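Local coordinates for type II secretion system protein L (Pseudomonas aeruginosa, PDB 6GHU), which helps assemble the inner-membrane platform of the type II secretion system, recruiting XcpZ and linking the cytoplasmic energy-providing XcpR to the rest of the machinery, at residues V33-A39 with V71-I77; L5-A9 with L52-L57. All coordinates share one frame. Residues are numbered along the deposited sequence.

Contact 1: residues V33-A39 with V71-I77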
loop_
_atom_site.group_PDB
_atom_site.type_symbol
_atom_site.label_atom_id
_atom_site.label_comp_id
_atom_site.label_asym_id
_atom_site.label_seq_id
_atom_site.Cartn_x
_atom_site.Cartn_y
_atom_site.Cartn_z
ATOM N N VAL A 33 -8.048 3.172 -2.125
ATOM C CA VAL A 33 -7.159 2.018 -2.062
ATOM C C VAL A 33 -8.023 0.763 -2.115
ATOM O O VAL A 33 -8.926 0.594 -1.285
ATOM C CB VAL A 33 -6.292 2.040 -0.791
ATOM C CG1 VAL A 33 -5.334 0.852 -0.767
ATOM C CG2 VAL A 33 -5.521 3.355 -0.693
ATOM N N ALA A 34 -7.744 -0.113 -3.079
ATOM C CA ALA A 34 -8.479 -1.362 -3.247
ATOM C C ALA A 34 -7.604 -2.545 -2.852
ATOM O O ALA A 34 -6.426 -2.611 -3.219
ATOM C CB ALA A 34 -8.957 -1.544 -4.688
ATOM N N LEU A 35 -8.197 -3.485 -2.118
ATOM C CA LEU A 35 -7.495 -4.633 -1.561
ATOM C C LEU A 35 -8.276 -5.904 -1.857
ATOM O O LEU A 35 -9.474 -5.982 -1.562
ATOM C CB LEU A 35 -7.313 -4.501 -0.040
ATOM C CG LEU A 35 -6.405 -3.408 0.522
ATOM C CD1 LEU A 35 -7.134 -2.080 0.606
ATOM C CD2 LEU A 35 -5.878 -3.822 1.892
ATOM N N GLN A 36 -7.597 -6.893 -2.432
ATOM C CA GLN A 36 -8.129 -8.247 -2.548
ATOM C C GLN A 36 -7.630 -9.054 -1.356
ATOM O O GLN A 36 -6.422 -9.274 -1.216
ATOM C CB GLN A 36 -7.683 -8.900 -3.854
ATOM C CG GLN A 36 -8.200 -8.223 -5.108
ATOM C CD GLN A 36 -9.649 -8.528 -5.376
ATOM O OE1 GLN A 36 -10.259 -9.366 -4.705
ATOM N NE2 GLN A 36 -10.215 -7.854 -6.371
ATOM N N VAL A 37 -8.553 -9.494 -0.501
ATOM C CA VAL A 37 -8.193 -10.175 0.734
ATOM C C VAL A 37 -8.818 -11.562 0.753
ATOM O O VAL A 37 -9.815 -11.840 0.083
ATOM C CB VAL A 37 -8.620 -9.377 1.988
ATOM C CG1 VAL A 37 -7.942 -8.017 2.017
ATOM C CG2 VAL A 37 -10.139 -9.217 2.046
ATOM N N ARG A 38 -8.205 -12.440 1.539
ATOM C CA ARG A 38 -8.781 -13.730 1.873
ATOM C C ARG A 38 -8.735 -13.903 3.384
ATOM O O ARG A 38 -7.864 -13.353 4.061
ATOM C CB ARG A 38 -8.041 -14.886 1.176
ATOM C CG ARG A 38 -8.314 -14.967 -0.315
ATOM C CD ARG A 38 -7.900 -16.313 -0.891
ATOM N NE ARG A 38 -8.616 -16.622 -2.132
ATOM C CZ ARG A 38 -8.204 -16.287 -3.355
ATOM N NH1 ARG A 38 -7.067 -15.624 -3.531
ATOM N NH2 ARG A 38 -8.938 -16.620 -4.411
ATOM N N ALA A 39 -9.690 -14.664 3.908
ATOM C CA ALA A 39 -9.766 -14.937 5.334
ATOM C C ALA A 39 -10.445 -16.285 5.519
ATOM O O ALA A 39 -11.096 -16.786 4.596
ATOM C CB ALA A 39 -10.532 -13.831 6.075
ATOM N N VAL A 71 -12.557 -17.555 2.337
ATOM C CA VAL A 71 -13.433 -16.637 1.621
ATOM C C VAL A 71 -12.573 -15.498 1.081
ATOM O O VAL A 71 -11.474 -15.227 1.572
ATOM C CB VAL A 71 -14.574 -16.100 2.516
ATOM C CG1 VAL A 71 -15.360 -17.257 3.127
ATOM C CG2 VAL A 71 -14.029 -15.214 3.626
ATOM N N SER A 72 -13.082 -14.826 0.050
ATOM C CA SER A 72 -12.356 -13.746 -0.601
ATOM C C SER A 72 -13.313 -12.603 -0.883
ATOM O O SER A 72 -14.508 -12.813 -1.109
ATOM C CB SER A 72 -11.699 -14.197 -1.908
ATOM O OG SER A 72 -12.677 -14.545 -2.865
ATOM N N ALA A 73 -12.772 -11.390 -0.859
ATOM C CA ALA A 73 -13.560 -10.188 -1.080
ATOM C C ALA A 73 -12.617 -9.062 -1.468
ATOM O O ALA A 73 -11.394 -9.178 -1.357
ATOM C CB ALA A 73 -14.366 -9.813 0.164
ATOM N N ARG A 74 -13.207 -7.968 -1.932
ATOM C CA ARG A 74 -12.480 -6.754 -2.266
ATOM C C ARG A 74 -12.800 -5.688 -1.229
ATOM O O ARG A 74 -13.974 -5.425 -0.948
ATOM C CB ARG A 74 -12.851 -6.278 -3.672
ATOM C CG ARG A 74 -12.032 -5.115 -4.193
ATOM C CD ARG A 74 -12.246 -4.965 -5.697
ATOM N NE ARG A 74 -11.554 -3.808 -6.255
ATOM C CZ ARG A 74 -12.066 -2.584 -6.307
ATOM N NH1 ARG A 74 -13.275 -2.338 -5.820
ATOM N NH2 ARG A 74 -11.362 -1.603 -6.851
ATOM N N LEU A 75 -11.759 -5.103 -0.645
ATOM C CA LEU A 75 -11.889 -3.995 0.295
ATOM C C LEU A 75 -11.487 -2.701 -0.396
ATOM O O LEU A 75 -10.457 -2.654 -1.075
ATOM C CB LEU A 75 -11.002 -4.201 1.525
ATOM C CG LEU A 75 -11.545 -4.871 2.782
ATOM C CD1 LEU A 75 -10.427 -4.964 3.808
ATOM C CD2 LEU A 75 -12.710 -4.101 3.350
ATOM N N VAL A 76 -12.295 -1.660 -0.225
ATOM C CA VAL A 76 -11.980 -0.320 -0.713
ATOM C C VAL A 76 -11.836 0.586 0.503
ATOM O O VAL A 76 -12.764 0.689 1.317
ATOM C CB VAL A 76 -13.058 0.211 -1.670
ATOM C CG1 VAL A 76 -12.766 1.656 -2.072
ATOM C CG2 VAL A 76 -13.155 -0.672 -2.906
ATOM N N ILE A 77 -10.681 1.236 0.628
ATOM C CA ILE A 77 -10.387 2.126 1.747
ATOM C C ILE A 77 -10.098 3.517 1.199
ATOM O O ILE A 77 -9.325 3.666 0.246
ATOM C CB ILE A 77 -9.198 1.621 2.582
ATOM C CG1 ILE A 77 -9.454 0.186 3.043
ATOM C CG2 ILE A 77 -8.973 2.547 3.773
ATOM C CD1 ILE A 77 -8.290 -0.450 3.771
HETATM O O HOH W 1 -9.540 -5.365 -7.206
#

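Contact 2: residues L5-A9 with L52-L57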
loop_
_atom_site.group_PDB
_atom_site.type_symbol
_atom_site.label_atom_id
_atom_site.label_comp_id
_atom_site.label_asym_id
_atom_site.label_seq_id
_atom_site.Cartn_x
_atom_site.Cartn_y
_atom_site.Cartn_z
ATOM N N LEU A 5 -3.219 6.810 5.490
ATOM C CA LEU A 5 -4.330 5.909 5.206
ATOM C C LEU A 5 -3.819 4.492 4.991
ATOM O O LEU A 5 -4.246 3.548 5.666
ATOM C CB LEU A 5 -5.100 6.407 3.981
ATOM C CG LEU A 5 -6.361 5.672 3.512
ATOM C CD1 LEU A 5 -7.166 6.584 2.598
ATOM C CD2 LEU A 5 -6.052 4.371 2.777
ATOM N N LEU A 6 -2.885 4.329 4.053
ATOM C CA LEU A 6 -2.291 3.020 3.811
ATOM C C LEU A 6 -1.573 2.512 5.052
ATOM O O LEU A 6 -1.729 1.349 5.444
ATOM C CB LEU A 6 -1.322 3.095 2.633
ATOM C CG LEU A 6 -1.766 2.388 1.356
ATOM C CD1 LEU A 6 -0.779 2.679 0.232
ATOM C CD2 LEU A 6 -1.899 0.884 1.586
ATOM N N GLY A 7 -0.770 3.370 5.677
ATOM C CA GLY A 7 -0.065 2.965 6.880
ATOM C C GLY A 7 -1.006 2.532 7.986
ATOM O O GLY A 7 -0.764 1.532 8.663
ATOM N N GLN A 8 -2.094 3.276 8.184
ATOM C CA GLN A 8 -3.050 2.902 9.218
ATOM C C GLN A 8 -3.753 1.597 8.865
ATOM O O GLN A 8 -3.902 0.718 9.719
ATOM C CB GLN A 8 -4.060 4.029 9.428
ATOM C CG GLN A 8 -4.973 3.810 10.619
ATOM C CD GLN A 8 -5.694 5.075 11.029
ATOM O OE1 GLN A 8 -5.095 6.148 11.100
ATOM N NE2 GLN A 8 -6.987 4.957 11.302
ATOM N N ALA A 9 -4.171 1.442 7.605
ATOM C CA ALA A 9 -4.812 0.201 7.189
ATOM C C ALA A 9 -3.890 -0.995 7.401
ATOM O O ALA A 9 -4.322 -2.044 7.888
ATOM C CB ALA A 9 -5.237 0.293 5.727
ATOM N N LEU A 52 -11.325 -1.415 10.702
ATOM C CA LEU A 52 -10.867 -0.324 9.847
ATOM C C LEU A 52 -11.738 0.908 10.031
ATOM O O LEU A 52 -11.232 2.031 10.125
ATOM C CB LEU A 52 -10.873 -0.765 8.387
ATOM C CG LEU A 52 -9.843 -1.832 8.026
ATOM C CD1 LEU A 52 -10.187 -2.449 6.696
ATOM C CD2 LEU A 52 -8.443 -1.225 8.002
ATOM N N SER A 53 -13.054 0.710 10.085
ATOM C CA SER A 53 -13.972 1.822 10.299
ATOM C C SER A 53 -13.777 2.430 11.680
ATOM O O SER A 53 -13.744 3.656 11.826
ATOM C CB SER A 53 -15.412 1.341 10.114
ATOM O OG SER A 53 -16.341 2.356 10.443
ATOM N N GLU A 54 -13.644 1.582 12.706
ATOM C CA GLU A 54 -13.394 2.051 14.065
ATOM C C GLU A 54 -12.134 2.906 14.138
ATOM O O GLU A 54 -12.059 3.852 14.929
ATOM C CB GLU A 54 -13.283 0.843 15.003
ATOM C CG GLU A 54 -12.461 1.065 16.267
ATOM C CD GLU A 54 -12.250 -0.215 17.051
ATOM O OE1 GLU A 54 -11.072 -0.559 17.315
ATOM O OE2 GLU A 54 -13.258 -0.881 17.386
ATOM N N SER A 55 -11.123 2.565 13.343
ATOM C CA SER A 55 -9.886 3.339 13.369
ATOM C C SER A 55 -10.023 4.686 12.680
ATOM O O SER A 55 -9.063 5.462 12.691
ATOM C CB SER A 55 -8.756 2.555 12.708
ATOM O OG SER A 55 -8.901 2.572 11.299
ATOM N N GLY A 56 -11.170 4.976 12.072
ATOM C CA GLY A 56 -11.388 6.240 11.405
ATOM C C GLY A 56 -11.304 6.195 9.895
ATOM O O GLY A 56 -11.418 7.249 9.256
ATOM N N LEU A 57 -11.113 5.020 9.304
ATOM C CA LEU A 57 -10.999 4.894 7.860
ATOM C C LEU A 57 -12.367 4.680 7.231
ATOM O O LEU A 57 -13.218 3.970 7.780
ATOM C CB LEU A 57 -10.083 3.729 7.488
ATOM C CG LEU A 57 -8.639 3.817 7.978
ATOM C CD1 LEU A 57 -7.903 2.540 7.630
ATOM C CD2 LEU A 57 -7.945 5.020 7.368
#

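Contact 1: residues V33-A39 with V71-I77
Leu35 and Leu75 lose the most area here and sit opposite each other as a hydrogen-bonded antiparallel pair: Leu35 N to Leu75 O and Leu75 N to Leu35 O are both 2.6 Å. Their side chains leave the same face of the sheet, with Leu35 CB 4.0 Å from Leu75 CB. Ile77, next in burial, sends CD1 to within 3.7 Å of Leu35 CD1. It pairs with Val33 through two hydrogen bonds, Val33 N to Ile77 O at 2.7 Å and Ile77 N to Val33 O at 2.7 Å. The same pattern repeats at Val37–Ala73 and Ala39–Val71. On the other face, polar Gln36 and Arg74 share a water that accepts from Gln36 NE2 and Arg74 NE, 2.7 Å each, while Ala34 CB lies over the guanidinium of Arg74. These are the two central strands of a four-stranded antiparallel sheet, flanked by strands 20-27 and 59-67; helices 3-14 and 42-54 pack on the leucine-bearing face.

Contact 2: residues L5-A9 with L52-L57
Leu5 opens the contact from the side of helix 3-14, its CG 4.2 Å from Leu57 CD2, and its side chain also reaches Ile77 of the sheet. Leu6 turns away from residues 52-57 and instead packs against Leu6 of the second subunit, so this one helix serves both the fold and the dimer. Gln8 makes the polar link: its extended side chain brings NE2 to Ser55 OG at 3.1 Å, a well-directed hydrogen bond, and to Ser55 O at 2.5 Å, where the poor angle leaves it weak. Ser55 OG in turn donates to Leu52 O at 2.7 Å, tying Gln8 to the last turn of the other helix. One residue on, Ala9 is small enough to let both leucines close in, with Ala9 CB 4.0 Å from Leu57 CD1 and 4.2 Å from Leu52 CD2. Leu57 can fold back towards helix 3-14 because helix 42-54 ends in a Schellman motif: Gly56 takes positive phi, Leu57 N bonds Leu52 O at 3.1 Å, and Gly56 N bonds Ser53 O at 2.9 Å. The two helices meet over the four-stranded antiparallel sheet of a ferredoxin fold, here ordered αββαββ, a circular permutation of the classical βαββαβ.

The centres of contacts 1 and 2 lie about 14 Å apart, yet the two touch: Leu5 CD2 reaches Ile77 CG2 at 3.6 Å and Val33 CG2 at 3.7 Å, Ala9 CB is 3.7 Å from Ile77 CD1, and Leu52 CD1 is 3.8 Å from Leu75 CD1. Along the chain the segments alternate, 5-9, 33-39, 52-57, then 71-77, so each contact joins one half of the domain to the other. Helix 42-54 directly follows strand 32-39. Contact 1 thus pairs the central strands and contact 2 joins the helices above them, giving the periplasmic domain one continuous apolar interior, each αββ half supplying one helix and one central strand.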